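Local coordinates for FAD-binding PCMH-type domain-containing protein (Gibberella zeae, PDB 6YJO) that binds FAD covalently at two points and probably acts as an oligosaccharide-oxidising flavoenzyme, at residues 40-45 with 81-86; 353-358 with 417-422. All blocks are in the same frame, centred on the assembly; numbering follows the deposited sequence.

In the fold
Interaction 1 (40-45 with 81-86) comes first along the chain and closes before interaction 2 (353-358 with 417-422) opens. Their centres are 46 Å apart, on opposite sides of the chain's centre, and their nearest atoms about 28 Å. They share no helix, strand or sheet. Interaction 1 joins the end of helix 32-41 to helix 78-90, next to the parallel sheet of the FAD-binding part. Interaction 2 lies on the seven-stranded antiparallel sheet, where the loop after edge strand 346-352 folds over strand 417-423. FAD lies between them, about 12 Å from the side chain of A84 and about 12 Å from that of W419. Both are structural packing away from the flavin, one on each side.

Interaction 1: 40-45 with 81-86; sequences ASKKVP and ISDAVK
V44 and K42 meet one face of helix 78-90 through D83 and A84. The two methyls of V44 divide the work. CG2 lies against D83 CB at 3.4 Å, and CG1 packs on A84 CB at 3.9 Å. CG1 stands anti to the backbone N (chi1 175°), which spreads the pair across neighbouring residues of the helix. K42 comes in with CB and CD, the aliphatic part of its side chain. Its CB is 3.6 Å from D83 OD2. A bend at chi2 (-106°) lays its CD against D83 CG at 4.0 Å. The chain then leads NZ away to a weak hydrogen bond with S41 OG, so K42 NZ stays 6.5 Å from D83 OD2. A water ties the carboxylate to the turn instead: it donates to K42 O at 2.8 Å and to D83 OD2 at 2.6 Å. The other oxygen, D83 OD1, forms a salt bridge with K79 one helical turn earlier.

The turn itself is a Schellman motif. K43 is its C-prime residue, with positive phi, and K43 N bonds to A40 O. This end of helix 32-41 sets K42 and V44 facing the same helix. Further out, A84 also touches I118 of strand 116-119, and the disulfide C38-C87 links the same two helices covalently. The salt bridge to K79 and the water would favour a charged D83 carboxylate at this buried position.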
loop_
_atom_site.group_PDB
_atom_site.type_symbol
_atom_site.label_atom_id
_atom_site.label_comp_id
_atom_site.label_asym_id
_atom_site.label_seq_id
_atom_site.Cartn_x
_atom_site.Cartn_y
_atom_site.Cartn_z
ATOM N N ALA A 40 22.384 4.792 -23.220
ATOM C CA ALA A 40 23.780 4.368 -23.221
ATOM C C ALA A 40 24.735 5.499 -23.566
ATOM O O ALA A 40 25.933 5.378 -23.298
ATOM C CB ALA A 40 23.990 3.213 -24.200
ATOM N N SER A 41 24.238 6.587 -24.164
ATOM C CA SER A 41 25.065 7.780 -24.317
ATOM C C SER A 41 25.366 8.406 -22.964
ATOM O O SER A 41 26.446 8.978 -22.772
ATOM C CB SER A 41 24.375 8.797 -25.231
ATOM O OG SER A 41 24.508 10.111 -24.715
ATOM N N LYS A 42 24.429 8.299 -22.024
ATOM C CA LYS A 42 24.609 8.744 -20.651
ATOM C C LYS A 42 25.063 7.603 -19.745
ATOM O O LYS A 42 25.089 7.763 -18.522
ATOM C CB LYS A 42 23.301 9.356 -20.130
ATOM C CG LYS A 42 22.602 10.299 -21.120
ATOM C CD LYS A 42 22.740 11.765 -20.730
ATOM C CE LYS A 42 22.285 12.684 -21.856
ATOM N NZ LYS A 42 23.313 12.837 -22.922
ATOM N N LYS A 43 25.441 6.466 -20.333
ATOM C CA LYS A 43 25.772 5.233 -19.615
ATOM C C LYS A 43 24.787 4.955 -18.481
ATOM O O LYS A 43 25.164 4.599 -17.364
ATOM C CB LYS A 43 27.212 5.272 -19.102
ATOM C CG LYS A 43 28.230 5.527 -20.200
ATOM C CD LYS A 43 29.624 5.763 -19.648
ATOM C CE LYS A 43 30.503 6.470 -20.666
ATOM N NZ LYS A 43 29.998 7.831 -21.000
ATOM N N VAL A 44 23.503 5.111 -18.790
ATOM C CA VAL A 44 22.429 4.622 -17.929
ATOM C C VAL A 44 22.257 3.138 -18.231
ATOM O O VAL A 44 21.921 2.785 -19.371
ATOM C CB VAL A 44 21.113 5.380 -18.163
ATOM C CG1 VAL A 44 19.986 4.749 -17.343
ATOM C CG2 VAL A 44 21.269 6.859 -17.823
ATOM N N PRO A 45 22.483 2.238 -17.276
ATOM C CA PRO A 45 22.238 0.817 -17.546
ATOM C C PRO A 45 20.823 0.597 -18.058
ATOM O O PRO A 45 19.849 1.079 -17.474
ATOM C CB PRO A 45 22.456 0.152 -16.183
ATOM C CG PRO A 45 23.327 1.082 -15.427
ATOM C CD PRO A 45 22.972 2.463 -15.902
ATOM N N ILE A 81 19.194 7.615 -12.673
ATOM C CA ILE A 81 17.799 8.049 -12.696
ATOM C C ILE A 81 17.684 9.427 -13.339
ATOM O O ILE A 81 16.864 9.644 -14.240
ATOM C CB ILE A 81 17.212 8.041 -11.273
ATOM C CG1 ILE A 81 17.101 6.609 -10.747
ATOM C CG2 ILE A 81 15.836 8.692 -11.259
ATOM C CD1 ILE A 81 17.531 6.447 -9.298
ATOM N N SER A 82 18.499 10.381 -12.883
ATOM C CA SER A 82 18.444 11.724 -13.450
ATOM C C SER A 82 18.665 11.686 -14.957
ATOM O O SER A 82 17.891 12.268 -15.726
ATOM C CB SER A 82 19.476 12.628 -12.774
ATOM O OG SER A 82 19.417 13.942 -13.302
ATOM N N ASP A 83 19.715 10.992 -15.401
ATOM C CA ASP A 83 19.965 10.877 -16.833
ATOM C C ASP A 83 18.838 10.121 -17.531
ATOM O O ASP A 83 18.432 10.484 -18.639
ATOM C CB ASP A 83 21.307 10.188 -17.079
ATOM C CG ASP A 83 22.491 11.088 -16.767
ATOM O OD1 ASP A 83 22.273 12.288 -16.485
ATOM O OD2 ASP A 83 23.638 10.598 -16.803
ATOM N N ALA A 84 18.314 9.070 -16.893
ATOM C CA ALA A 84 17.213 8.322 -17.491
ATOM C C ALA A 84 15.974 9.195 -17.620
ATOM O O ALA A 84 15.264 9.127 -18.629
ATOM C CB ALA A 84 16.906 7.076 -16.657
ATOM N N VAL A 85 15.708 10.032 -16.614
ATOM C CA VAL A 85 14.574 10.946 -16.686
ATOM C C VAL A 85 14.803 11.990 -17.770
ATOM O O VAL A 85 13.854 12.398 -18.452
ATOM C CB VAL A 85 14.326 11.584 -15.304
ATOM C CG1 VAL A 85 13.804 13.012 -15.431
ATOM C CG2 VAL A 85 13.352 10.726 -14.499
ATOM N N LYS A 86 16.049 12.438 -17.956
ATOM C CA LYS A 86 16.337 13.373 -19.039
ATOM C C LYS A 86 16.184 12.703 -20.401
ATOM O O LYS A 86 15.646 13.306 -21.334
ATOM C CB LYS A 86 17.742 13.953 -18.880
ATOM C CG LYS A 86 17.847 15.080 -17.865
ATOM C CD LYS A 86 19.264 15.635 -17.799
ATOM C CE LYS A 86 19.731 15.808 -16.362
ATOM N NZ LYS A 86 21.161 16.226 -16.279
HETATM O O HOH W 1 24.484 8.320 -15.849
#

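Interaction 2: 353-358 with 417-422; sequences KALTRN and LLWQFS
L355 reaches across to strand 417-423 and sets its two methyls against W419 and L417. Its CB leaves the backbone pointing toward the strand. Rotation about the CA-CB bond puts CG anti to the carbonyl carbon (chi1 -85°), and the fork at CG then sends both methyls to the indole. CD1 is the closer one, 3.7 Å from W419 CZ2. It approaches the ring obliquely. The same methyl also touches L417 CD1 at 4.1 Å, so it sits against two residues of one strand. CD2 meets the benzene end of the indole, at 3.9 Å from W419 CZ2 and 4.1 Å from W419 CH2. L355 and W419 come at each other from opposite directions.

The loop that carries L355 links edge strand 346-352 to helix 357-371. Strand 417-423 is the antiparallel neighbour of that edge strand in the seven-stranded sheet. L417 pairs through its backbone with T352, and W419 with L350. L417 and W419 are two apart on the strand, so both side chains project from the same face of the sheet, the one the loop crosses. K353 adds a looser touch, with its carbonyl O 4.4 Å from L417 CD1.

Second-shell residues hold the partners in place. W419 NE1 is hydrogen-bonded to T352 OG1, which satisfies the buried N-H and, with F363, limits how the ring can turn. F363 of helix 357-371 meets the indole edge-to-face. On the loop side, L355 N is hydrogen-bonded to Q263 OE1 from helix 252-268. T356 is the N-cap of helix 357-371, directly after the leucine.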
loop_
_atom_site.group_PDB
_atom_site.type_symbol
_atom_site.label_atom_id
_atom_site.label_comp_id
_atom_site.label_asym_id
_atom_site.label_seq_id
_atom_site.Cartn_x
_atom_site.Cartn_y
_atom_site.Cartn_z
ATOM N N LYS A 353 -15.999 5.237 7.528
ATOM C CA LYS A 353 -16.285 5.458 8.932
ATOM C C LYS A 353 -17.128 4.303 9.467
ATOM O O LYS A 353 -17.508 3.386 8.735
ATOM C CB LYS A 353 -17.011 6.790 9.117
ATOM C CG LYS A 353 -16.198 7.998 8.683
ATOM C CD LYS A 353 -17.047 9.261 8.635
ATOM C CE LYS A 353 -16.198 10.499 8.387
ATOM N NZ LYS A 353 -15.439 10.924 9.596
ATOM N N ALA A 354 -17.400 4.342 10.767
ATOM C CA ALA A 354 -18.324 3.410 11.399
ATOM C C ALA A 354 -19.599 3.250 10.581
ATOM O O ALA A 354 -20.336 4.216 10.362
ATOM C CB ALA A 354 -18.660 3.912 12.804
ATOM N N LEU A 355 -19.858 2.026 10.122
ATOM C CA LEU A 355 -21.103 1.730 9.422
ATOM C C LEU A 355 -22.288 1.750 10.386
ATOM O O LEU A 355 -22.165 1.412 11.567
ATOM C CB LEU A 355 -21.027 0.363 8.738
ATOM C CG LEU A 355 -20.388 0.284 7.350
ATOM C CD1 LEU A 355 -18.894 0.593 7.393
ATOM C CD2 LEU A 355 -20.644 -1.096 6.749
ATOM N N THR A 356 -23.449 2.141 9.864
ATOM C CA THR A 356 -24.697 2.083 10.610
ATOM C C THR A 356 -25.217 0.650 10.652
ATOM O O THR A 356 -24.795 -0.207 9.874
ATOM C CB THR A 356 -25.748 2.993 9.971
ATOM O OG1 THR A 356 -26.121 2.462 8.695
ATOM C CG2 THR A 356 -25.203 4.398 9.794
ATOM N N ARG A 357 -26.155 0.398 11.572
ATOM C CA ARG A 357 -26.767 -0.926 11.663
ATOM C C ARG A 357 -27.254 -1.401 10.300
ATOM O O ARG A 357 -26.998 -2.540 9.898
ATOM C CB ARG A 357 -27.929 -0.910 12.662
ATOM C CG ARG A 357 -28.742 -2.205 12.657
ATOM C CD ARG A 357 -29.442 -2.469 13.984
ATOM N NE ARG A 357 -28.497 -2.812 15.045
ATOM C CZ ARG A 357 -28.050 -4.042 15.294
ATOM N NH1 ARG A 357 -28.455 -5.073 14.561
ATOM N NH2 ARG A 357 -27.189 -4.245 16.283
ATOM N N ASN A 358 -27.953 -0.529 9.571
ATOM C CA ASN A 358 -28.549 -0.914 8.297
ATOM C C ASN A 358 -27.512 -1.058 7.191
ATOM O O ASN A 358 -27.735 -1.828 6.250
ATOM C CB ASN A 358 -29.612 0.109 7.892
ATOM C CG ASN A 358 -30.651 0.329 8.979
ATOM O OD1 ASN A 358 -30.776 1.428 9.519
ATOM N ND2 ASN A 358 -31.399 -0.723 9.309
ATOM N N LEU A 417 -12.228 2.255 9.253
ATOM C CA LEU A 417 -12.087 0.902 8.737
ATOM C C LEU A 417 -11.422 0.919 7.369
ATOM O O LEU A 417 -11.763 1.743 6.516
ATOM C CB LEU A 417 -13.449 0.216 8.641
ATOM C CG LEU A 417 -14.243 0.126 9.945
ATOM C CD1 LEU A 417 -15.630 -0.454 9.686
ATOM C CD2 LEU A 417 -13.486 -0.696 10.990
ATOM N N LEU A 418 -10.479 0.000 7.164
ATOM C CA LEU A 418 -9.779 -0.162 5.892
ATOM C C LEU A 418 -10.211 -1.490 5.287
ATOM O O LEU A 418 -9.706 -2.551 5.666
ATOM C CB LEU A 418 -8.265 -0.103 6.081
ATOM C CG LEU A 418 -7.440 -0.548 4.871
ATOM C CD1 LEU A 418 -7.752 0.326 3.660
ATOM C CD2 LEU A 418 -5.946 -0.537 5.179
ATOM N N TRP A 419 -11.145 -1.425 4.343
ATOM C CA TRP A 419 -11.615 -2.617 3.655
ATOM C C TRP A 419 -10.724 -2.930 2.461
ATOM O O TRP A 419 -10.261 -2.027 1.762
ATOM C CB TRP A 419 -13.051 -2.431 3.168
ATOM C CG TRP A 419 -14.045 -2.040 4.218
ATOM C CD1 TRP A 419 -14.034 -0.910 4.985
ATOM C CD2 TRP A 419 -15.224 -2.764 4.590
ATOM N NE1 TRP A 419 -15.123 -0.896 5.823
ATOM C CE2 TRP A 419 -15.871 -2.021 5.600
ATOM C CE3 TRP A 419 -15.793 -3.972 4.173
ATOM C CZ2 TRP A 419 -17.056 -2.448 6.198
ATOM C CZ3 TRP A 419 -16.971 -4.391 4.765
ATOM C CH2 TRP A 419 -17.588 -3.632 5.766
ATOM N N GLN A 420 -10.490 -4.216 2.227
ATOM C CA GLN A 420 -9.915 -4.674 0.973
ATOM C C GLN A 420 -10.758 -5.822 0.443
ATOM O O GLN A 420 -11.070 -6.763 1.179
ATOM C CB GLN A 420 -8.458 -5.119 1.127
ATOM C CG GLN A 420 -7.775 -5.335 -0.214
ATOM C CD GLN A 420 -6.378 -5.906 -0.095
ATOM O OE1 GLN A 420 -5.631 -5.948 -1.073
ATOM N NE2 GLN A 420 -6.020 -6.358 1.100
ATOM N N PHE A 421 -11.142 -5.728 -0.826
ATOM C CA PHE A 421 -11.873 -6.783 -1.515
ATOM C C PHE A 421 -10.955 -7.350 -2.585
ATOM O O PHE A 421 -10.459 -6.602 -3.433
ATOM C CB PHE A 421 -13.160 -6.249 -2.148
ATOM C CG PHE A 421 -13.982 -5.377 -1.234
ATOM C CD1 PHE A 421 -13.607 -4.067 -0.976
ATOM C CD2 PHE A 421 -15.149 -5.855 -0.663
ATOM C CE1 PHE A 421 -14.368 -3.261 -0.148
ATOM C CE2 PHE A 421 -15.915 -5.053 0.163
ATOM C CZ PHE A 421 -15.523 -3.754 0.420
ATOM N N SER A 422 -10.720 -8.658 -2.545
ATOM C CA SER A 422 -9.878 -9.317 -3.530
ATOM C C SER A 422 -10.618 -10.481 -4.176
ATOM O O SER A 422 -11.566 -11.042 -3.618
ATOM C CB SER A 422 -8.567 -9.814 -2.907
ATOM O OG SER A 422 -7.732 -8.723 -2.552
#